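Local coordinates for Lmo0547 protein (Listeria monocytogenes, PDB 4R9N) that probably regulates transcription as a SorC/DeoR-family regulator that binds DNA sequence-specifically in response to a carbohydrate, the part solved here being its putative sugar-binding domain, at residues I80-I84 against S96-C100; K126-S130 against T202-G206; P216-A222 against L239-I245. One frame throughout, in Å; residues are numbered along the deposited sequence. Where two conformers were deposited one is given.

From the N terminus the three contacts follow one another in series, none nesting in or crossing another. Contact 1 closes the connection from strand 79-82 to helix 96-107, a link of 13 residues that includes unmodelled 87-92. Contact 2 closes a far longer excursion of 71 residues, bringing helix 123-131 against the loop between helices 199-202 and 209-213. Contact 3 closes the short crossover through helix 228-236 that joins two strands of the parallel sheet. Contacts 1 and 3 both belong to this sheet, their centres about 17 Å apart, while contact 2 touches contact 1, with Ile84 CG1 lying 3.8 Å from Ile205 O.

Contact 1: I80-I84 against S96-C100; sequences IIPLI and SNQIC
This is the strand-to-following-helix packing of a Rossmann-like parallel alpha/beta sheet: strand 80-82 and the loop at its C-terminal end lie against the first turn of helix 96-107. The axes of strand 80-82 and helix 96-100 run nearly antiparallel, at 167°, 7.8 Å apart at closest approach. The register sets Ile80 opposite Cys100 (CA-CA 6.2 Å) and Pro82 opposite Ser96 (CA-CA 5.3 Å). Ile80 to Pro82 are extended (phi/psi -102/131, -126/127, -75/139); Ile80 (mt) and Pro82 direct their CA-to-CB bonds at the helix, Ile81 its own away. The compact ring of Pro82, lacking an amide hydrogen, offers apolar surface to Ser96, Asn97 and Cys100, its CG 3.4 Å from Asn97 OD1.

Cys100, rotamer m, lays its small sulfur between the two strand residues: SG is 3.7 Å from Ile80 CG2 and 3.9 Å from Pro82 CB. Small Ser96 (chi1 t) allows close approach, its OG 3.1 Å from Pro82 CB and its CB 3.8 Å from Ile84 CG2; the hydroxyl is hydrogen-bonded to Ser58 O. No direct hydrogen bond joins the segments; a water donates to Ile84 O (2.9 Å) and accepts from Asn97 N (3.0 Å). The Asn97 side chain bonds Leu114 N and Gly86 O.

Strands 54-57 and 110-111 flank strand 79-82, and Ile99 and Cys100 also reach Ile57, Ile99 continuing onto helix 61-69.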
loop_
_atom_site.group_PDB
_atom_site.type_symbol
_atom_site.label_atom_id
_atom_site.label_comp_id
_atom_site.label_asym_id
_atom_site.label_seq_id
_atom_site.Cartn_x
_atom_site.Cartn_y
_atom_site.Cartn_z
ATOM N N ILE A 80 -12.411 -5.856 -7.618
ATOM C CA ILE A 80 -11.452 -4.946 -6.936
ATOM C C ILE A 80 -12.104 -4.379 -5.677
ATOM O O ILE A 80 -13.264 -3.896 -5.738
ATOM C CB ILE A 80 -11.069 -3.785 -7.879
ATOM C CG1 ILE A 80 -10.575 -4.334 -9.187
ATOM C CG2 ILE A 80 -9.961 -2.912 -7.263
ATOM C CD1 ILE A 80 -10.319 -3.222 -10.190
ATOM N N ILE A 81 -11.374 -4.446 -4.571
ATOM C CA ILE A 81 -11.869 -4.096 -3.244
ATOM C C ILE A 81 -10.934 -3.052 -2.604
ATOM O O ILE A 81 -9.728 -3.291 -2.457
ATOM C CB ILE A 81 -11.840 -5.304 -2.290
ATOM C CG1 ILE A 81 -12.441 -6.551 -2.933
ATOM C CG2 ILE A 81 -12.472 -4.969 -0.933
ATOM C CD1 ILE A 81 -13.925 -6.503 -3.039
ATOM N N PRO A 82 -11.499 -1.928 -2.135
ATOM C CA PRO A 82 -10.668 -0.936 -1.416
ATOM C C PRO A 82 -10.376 -1.470 -0.021
ATOM O O PRO A 82 -11.270 -2.125 0.607
ATOM C CB PRO A 82 -11.584 0.328 -1.380
ATOM C CG PRO A 82 -12.919 -0.180 -1.550
ATOM C CD PRO A 82 -12.860 -1.442 -2.368
ATOM N N LEU A 83 -9.147 -1.280 0.435
ATOM C CA LEU A 83 -8.725 -1.841 1.698
ATOM C C LEU A 83 -8.800 -0.778 2.829
ATOM O O LEU A 83 -8.398 -1.069 3.956
ATOM C CB LEU A 83 -7.336 -2.385 1.602
ATOM C CG LEU A 83 -7.211 -3.540 0.632
ATOM C CD1 LEU A 83 -5.765 -3.973 0.506
ATOM C CD2 LEU A 83 -8.095 -4.689 0.969
ATOM N N ILE A 84 -9.247 0.440 2.496
ATOM C CA ILE A 84 -9.272 1.535 3.489
ATOM C C ILE A 84 -10.390 2.473 3.051
ATOM O O ILE A 84 -10.641 2.591 1.867
ATOM C CB ILE A 84 -7.937 2.284 3.582
ATOM C CG1 ILE A 84 -8.049 3.357 4.670
ATOM C CG2 ILE A 84 -7.455 2.876 2.271
ATOM C CD1 ILE A 84 -6.778 3.640 5.284
ATOM N N SER A 96 -8.808 5.393 -1.899
ATOM C CA SER A 96 -8.915 4.010 -2.347
ATOM C C SER A 96 -10.160 3.824 -3.235
ATOM O O SER A 96 -10.074 3.222 -4.276
ATOM C CB SER A 96 -9.038 3.114 -1.142
ATOM O OG SER A 96 -8.794 1.759 -1.453
ATOM N N ASN A 97 -11.298 4.384 -2.841
ATOM C CA ASN A 97 -12.529 4.180 -3.624
ATOM C C ASN A 97 -12.464 4.657 -5.055
ATOM O O ASN A 97 -12.930 3.957 -5.956
ATOM C CB ASN A 97 -13.747 4.857 -2.970
ATOM C CG ASN A 97 -14.238 4.104 -1.744
ATOM O OD1 ASN A 97 -14.424 2.893 -1.784
ATOM N ND2 ASN A 97 -14.554 4.839 -0.684
ATOM N N GLN A 98 -11.927 5.852 -5.262
ATOM C CA GLN A 98 -11.779 6.432 -6.566
ATOM C C GLN A 98 -10.711 5.679 -7.382
ATOM O O GLN A 98 -10.904 5.462 -8.586
ATOM C CB GLN A 98 -11.345 7.877 -6.489
ATOM C CG GLN A 98 -11.229 8.547 -7.859
ATOM C CD GLN A 98 -12.577 8.798 -8.526
ATOM O OE1 GLN A 98 -13.533 9.257 -7.882
ATOM N NE2 GLN A 98 -12.669 8.493 -9.820
ATOM N N ILE A 99 -9.599 5.282 -6.730
ATOM C CA ILE A 99 -8.599 4.467 -7.407
ATOM C C ILE A 99 -9.194 3.121 -7.929
ATOM O O ILE A 99 -8.976 2.684 -9.071
ATOM C CB ILE A 99 -7.353 4.233 -6.518
ATOM C CG1 ILE A 99 -6.595 5.557 -6.290
ATOM C CG2 ILE A 99 -6.425 3.224 -7.155
ATOM C CD1 ILE A 99 -5.667 5.497 -5.097
ATOM N N CYS A 100 -9.935 2.464 -7.039
ATOM C CA CYS A 100 -10.573 1.197 -7.362
ATOM C C CYS A 100 -11.542 1.358 -8.518
ATOM O O CYS A 100 -11.606 0.484 -9.407
ATOM C CB CYS A 100 -11.291 0.552 -6.161
ATOM S SG CYS A 100 -10.151 -0.091 -4.947
HETATM O O HOH W 1 -11.389 4.857 0.148
#

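Contact 2: K126-S130 against T202-G206; sequences KTDLS and THVIG
Lys126, on helix 123-131, buries more surface here than any other residue, and Ile205, on the non-regular segment 202-206, comes next. The helix backbone is regular, with Ser130 N bonded to Lys126 O at 2.9 Å. Opposite it, His203 (phi/psi -113/11) turns the chain, and Val204 and Ile205 are extended; the nearest CA pairs are Lys126 with His203 at 6.4 Å and Ser130 with Ile205 at 6.9 Å.

Lys126 points its CA-to-CB bond at the loop. With chi1 between wells at 149° and chi2 to chi4 p, t, p, its long aliphatic chain lies over the loop backbone: CE is 3.7 Å from His203 C and 3.4 Å from Val204 O, and CD is 3.9 Å from Ile205 CG1. The amine finishes with a weak hydrogen bond from NZ to Thr202 O (3.4 Å), so one lysine supplies both an apolar stem and a charged donor.

In this alpha/beta domain the contact is a helix-to-loop packing, and the loop also bonds through its backbone to Ala118 and Val120, just before the helix. Ile205 sets its CA-to-CB bond sideways, but the mt rotamer brings its end up to the helix, with CD1 4.0 Å from Leu129 CB and CG1 4.3 Å from Ser130 OG; a long branched apolar chain spans this gap. His203 covers less; its ring is held by Thr123 OG1 at NE2 and Glu199 O at ND1.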
loop_
_atom_site.group_PDB
_atom_site.type_symbol
_atom_site.label_atom_id
_atom_site.label_comp_id
_atom_site.label_asym_id
_atom_site.label_seq_id
_atom_site.Cartn_x
_atom_site.Cartn_y
_atom_site.Cartn_z
ATOM N N LYS A 126 -17.078 5.210 15.212
ATOM C CA LYS A 126 -16.178 4.244 14.559
ATOM C C LYS A 126 -16.820 2.883 14.736
ATOM O O LYS A 126 -16.966 2.106 13.789
ATOM C CB LYS A 126 -14.753 4.328 15.162
ATOM C CG LYS A 126 -13.879 3.028 15.196
ATOM C CD LYS A 126 -13.616 2.454 13.832
ATOM C CE LYS A 126 -12.332 1.643 13.707
ATOM N NZ LYS A 126 -12.269 0.349 14.422
ATOM N N THR A 127 -17.249 2.623 15.955
ATOM C CA THR A 127 -17.837 1.333 16.282
ATOM C C THR A 127 -19.135 1.031 15.547
ATOM O O THR A 127 -19.282 -0.081 15.058
ATOM C CB THR A 127 -18.079 1.209 17.790
ATOM O OG1 THR A 127 -16.873 1.548 18.498
ATOM C CG2 THR A 127 -18.524 -0.210 18.131
ATOM N N ASP A 128 -20.072 1.987 15.489
ATOM C CA ASP A 128 -21.302 1.846 14.692
ATOM C C ASP A 128 -21.062 1.567 13.193
ATOM O O ASP A 128 -21.738 0.747 12.580
ATOM C CB ASP A 128 -22.116 3.141 14.745
ATOM C CG ASP A 128 -22.784 3.359 16.063
ATOM O OD1 ASP A 128 -22.653 2.467 16.938
ATOM O OD2 ASP A 128 -23.445 4.428 16.227
ATOM N N LEU A 129 -20.134 2.316 12.599
ATOM C CA LEU A 129 -19.811 2.152 11.191
ATOM C C LEU A 129 -19.182 0.792 10.949
ATOM O O LEU A 129 -19.575 0.076 10.032
ATOM C CB LEU A 129 -18.824 3.232 10.720
ATOM C CG LEU A 129 -19.410 4.629 10.578
ATOM C CD1 LEU A 129 -18.316 5.681 10.540
ATOM C CD2 LEU A 129 -20.193 4.704 9.294
ATOM N N SER A 130 -18.166 0.457 11.735
ATOM C CA SER A 130 -17.514 -0.831 11.584
ATOM C C SER A 130 -18.530 -1.982 11.579
ATOM O O SER A 130 -18.325 -2.971 10.859
ATOM C CB SER A 130 -16.454 -1.040 12.670
ATOM O OG SER A 130 -15.310 -0.250 12.381
ATOM N N THR A 202 -6.423 2.301 16.260
ATOM C CA THR A 202 -7.683 1.707 16.639
ATOM C C THR A 202 -8.891 2.450 16.058
ATOM O O THR A 202 -10.055 2.056 16.294
ATOM C CB THR A 202 -7.835 1.663 18.177
ATOM O OG1 THR A 202 -7.788 2.996 18.673
ATOM C CG2 THR A 202 -6.740 0.807 18.815
ATOM N N HIS A 203 -8.673 3.562 15.364
ATOM C CA HIS A 203 -9.745 4.359 14.808
ATOM C C HIS A 203 -9.784 4.353 13.265
ATOM O O HIS A 203 -10.515 5.094 12.630
ATOM C CB HIS A 203 -9.691 5.774 15.404
ATOM C CG HIS A 203 -10.098 5.815 16.859
ATOM N ND1 HIS A 203 -9.278 5.355 17.880
ATOM C CD2 HIS A 203 -11.243 6.190 17.452
ATOM C CE1 HIS A 203 -9.910 5.468 19.044
ATOM N NE2 HIS A 203 -11.085 6.014 18.816
ATOM N N VAL A 204 -9.008 3.469 12.639
ATOM C CA VAL A 204 -8.955 3.409 11.197
ATOM C C VAL A 204 -9.958 2.349 10.692
ATOM O O VAL A 204 -10.000 1.230 11.222
ATOM C CB VAL A 204 -7.512 3.064 10.750
ATOM C CG1 VAL A 204 -7.474 2.725 9.257
ATOM C CG2 VAL A 204 -6.584 4.244 10.997
ATOM N N ILE A 205 -10.721 2.691 9.659
ATOM C CA ILE A 205 -11.600 1.730 9.017
ATOM C C ILE A 205 -10.865 1.217 7.791
ATOM O O ILE A 205 -10.795 1.876 6.783
ATOM C CB ILE A 205 -12.962 2.356 8.650
ATOM C CG1 ILE A 205 -13.637 2.893 9.955
ATOM C CG2 ILE A 205 -13.842 1.297 7.972
ATOM C CD1 ILE A 205 -14.990 3.483 9.794
ATOM N N GLY A 206 -10.336 0.002 7.890
ATOM C CA GLY A 206 -9.655 -0.646 6.801
ATOM C C GLY A 206 -8.921 -1.857 7.375
ATOM O O GLY A 206 -8.926 -2.102 8.590
#

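Contact 3: P216-A222 against L239-I245; sequences PTVVALA and LIDVIVI
Strands 217-221 and 242-245 pair in parallel, the two ends of a beta-alpha-beta crossover, with axes 4.7 Å apart at closest approach and a crossing angle of -15°. Val219 pairs with Val242 (CA-CA 4.6 Å), Ala220 with Ile243 (5.0 Å) and Leu221 with Val244 (5.1 Å).

The hydrogen bonds pass back and forth as parallel pairing requires: Ala220 N gives to Val242 O at 2.8 Å, Val244 N to Ala220 O at 2.9 Å, and Ala222 N, weakly, to Val244 O at 3.5 Å. At the start, Val218 O accepts twice, from Val242 N at 3.1 Å and from Asp241 N at 2.9 Å, the pattern of a classic beta bulge with Asp241 at its first position (phi/psi -105/-32). The Asp241 side chain, m at chi1, accepts from Val218 N, with OD2 at 2.9 Å; an aspartate suits the place because its short carboxylate substitutes for a backbone acceptor. The amides and carbonyls of Val219 and Leu221 face strand 147-151, where Thr217 also bonds through its backbone to Ala148; the Asp241 backbone bonds Glu19.

Beta-branched valine and isoleucine dominate, as befits strands: Val219 CG2 meets Val242 CB at 3.9 Å. Leu221 adds a longer chain, its CD1 4.1 Å from Val244 CG2. On the other face the small Ala220 lets Ile240 come in, its CB 3.8 Å from Ile240 CD1.

The face carrying Val219, Val242 and Val244 is covered by helix 30-49, and Ile240 and Ile243 pack on the crossover helix 228-236; strand 147-151 continues the sheet beyond 217-221, and strand 19-23 beyond 242-246.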
loop_
_atom_site.group_PDB
_atom_site.type_symbol
_atom_site.label_atom_id
_atom_site.label_comp_id
_atom_site.label_asym_id
_atom_site.label_seq_id
_atom_site.Cartn_x
_atom_site.Cartn_y
_atom_site.Cartn_z
ATOM N N PRO A 216 -2.361 -13.771 0.505
ATOM C CA PRO A 216 -1.310 -14.615 -0.087
ATOM C C PRO A 216 -0.208 -13.832 -0.758
ATOM O O PRO A 216 0.979 -14.235 -0.608
ATOM C CB PRO A 216 -2.061 -15.477 -1.103
ATOM C CG PRO A 216 -3.418 -15.584 -0.541
ATOM C CD PRO A 216 -3.701 -14.280 0.161
ATOM N N THR A 217 -0.559 -12.777 -1.496
ATOM C CA THR A 217 0.455 -11.975 -2.168
ATOM C C THR A 217 0.203 -10.513 -1.924
ATOM O O THR A 217 -0.757 -9.921 -2.460
ATOM C CB THR A 217 0.505 -12.206 -3.677
ATOM O OG1 THR A 217 0.646 -13.620 -3.972
ATOM C CG2 THR A 217 1.633 -11.378 -4.344
ATOM N N VAL A 218 1.074 -9.885 -1.177
ATOM C CA VAL A 218 0.976 -8.447 -0.932
ATOM C C VAL A 218 2.153 -7.811 -1.700
ATOM O O VAL A 218 3.331 -8.172 -1.486
ATOM C CB VAL A 218 1.100 -8.099 0.560
ATOM C CG1 VAL A 218 1.244 -6.585 0.752
ATOM C CG2 VAL A 218 -0.075 -8.656 1.318
ATOM N N VAL A 219 1.811 -6.890 -2.604
ATOM C CA VAL A 219 2.769 -6.183 -3.382
ATOM C C VAL A 219 2.926 -4.774 -2.864
ATOM O O VAL A 219 1.909 -4.096 -2.665
ATOM C CB VAL A 219 2.272 -6.059 -4.820
ATOM C CG1 VAL A 219 3.325 -5.329 -5.633
ATOM C CG2 VAL A 219 1.993 -7.431 -5.375
ATOM N N ALA A 220 4.149 -4.353 -2.596
ATOM C CA ALA A 220 4.407 -2.992 -2.190
ATOM C C ALA A 220 5.210 -2.238 -3.228
ATOM O O ALA A 220 6.213 -2.769 -3.872
ATOM C CB ALA A 220 5.107 -2.975 -0.853
ATOM N N LEU A 221 4.769 -1.012 -3.432
ATOM C CA LEU A 221 5.420 -0.046 -4.321
ATOM C C LEU A 221 6.018 1.044 -3.454
ATOM O O LEU A 221 5.269 1.652 -2.703
ATOM C CB LEU A 221 4.331 0.610 -5.171
ATOM C CG LEU A 221 3.787 -0.024 -6.437
ATOM C CD1 LEU A 221 3.652 -1.514 -6.369
ATOM C CD2 LEU A 221 2.465 0.621 -6.846
ATOM N N ALA A 222 7.316 1.340 -3.539
ATOM C CA ALA A 222 7.867 2.427 -2.711
ATOM C C ALA A 222 8.960 3.172 -3.443
ATOM O O ALA A 222 9.727 2.585 -4.188
ATOM C CB ALA A 222 8.427 1.892 -1.406
ATOM N N LEU A 239 5.569 -8.557 5.993
ATOM C CA LEU A 239 4.266 -8.012 5.588
ATOM C C LEU A 239 4.096 -8.018 4.053
ATOM O O LEU A 239 2.986 -7.825 3.571
ATOM C CB LEU A 239 4.138 -6.589 6.025
ATOM C CG LEU A 239 4.161 -6.416 7.536
ATOM C CD1 LEU A 239 4.138 -4.946 7.942
ATOM C CD2 LEU A 239 2.950 -7.174 8.121
ATOM N N ILE A 240 5.210 -8.170 3.333
ATOM C CA ILE A 240 5.289 -7.917 1.897
ATOM C C ILE A 240 5.891 -9.129 1.236
ATOM O O ILE A 240 6.918 -9.653 1.647
ATOM C CB ILE A 240 6.193 -6.715 1.588
ATOM C CG1 ILE A 240 5.546 -5.445 2.079
ATOM C CG2 ILE A 240 6.576 -6.638 0.096
ATOM C CD1 ILE A 240 6.553 -4.340 2.345
ATOM N N ASP A 241 5.305 -9.493 0.120
ATOM C CA ASP A 241 5.739 -10.646 -0.698
ATOM C C ASP A 241 6.471 -10.259 -1.974
ATOM O O ASP A 241 7.374 -10.983 -2.422
ATOM C CB ASP A 241 4.538 -11.529 -1.013
ATOM C CG ASP A 241 3.840 -12.020 0.254
ATOM O OD1 ASP A 241 4.541 -12.719 1.068
ATOM O OD2 ASP A 241 2.615 -11.704 0.475
ATOM N N VAL A 242 6.101 -9.124 -2.557
ATOM C CA VAL A 242 6.629 -8.705 -3.825
ATOM C C VAL A 242 6.874 -7.198 -3.663
ATOM O O VAL A 242 5.976 -6.408 -3.183
ATOM C CB VAL A 242 5.584 -8.929 -4.965
ATOM C CG1 VAL A 242 6.063 -8.311 -6.272
ATOM C CG2 VAL A 242 5.221 -10.426 -5.126
ATOM N N ILE A 243 8.046 -6.776 -4.022
ATOM C CA ILE A 243 8.348 -5.343 -4.059
ATOM C C ILE A 243 8.680 -4.885 -5.429
ATOM O O ILE A 243 9.318 -5.641 -6.238
ATOM C CB ILE A 243 9.515 -4.929 -3.144
ATOM C CG1 ILE A 243 10.800 -5.695 -3.413
ATOM C CG2 ILE A 243 9.123 -5.050 -1.687
ATOM C CD1 ILE A 243 11.955 -5.032 -2.687
ATOM N N VAL A 244 8.245 -3.674 -5.745
ATOM C CA VAL A 244 8.583 -2.996 -6.973
ATOM C C VAL A 244 9.267 -1.721 -6.518
ATOM O O VAL A 244 8.640 -0.864 -5.853
ATOM C CB VAL A 244 7.357 -2.651 -7.855
ATOM C CG1 VAL A 244 7.825 -2.117 -9.174
ATOM C CG2 VAL A 244 6.525 -3.914 -8.100
ATOM N N ILE A 245 10.565 -1.638 -6.807
ATOM C CA ILE A 245 11.396 -0.510 -6.423
ATOM C C ILE A 245 12.451 -0.199 -7.456
ATOM O O ILE A 245 12.695 -0.994 -8.370
ATOM C CB ILE A 245 12.089 -0.680 -5.057
ATOM C CG1 ILE A 245 13.038 -1.862 -5.078
ATOM C CG2 ILE A 245 11.055 -0.770 -3.915
ATOM C CD1 ILE A 245 13.884 -1.918 -3.795
#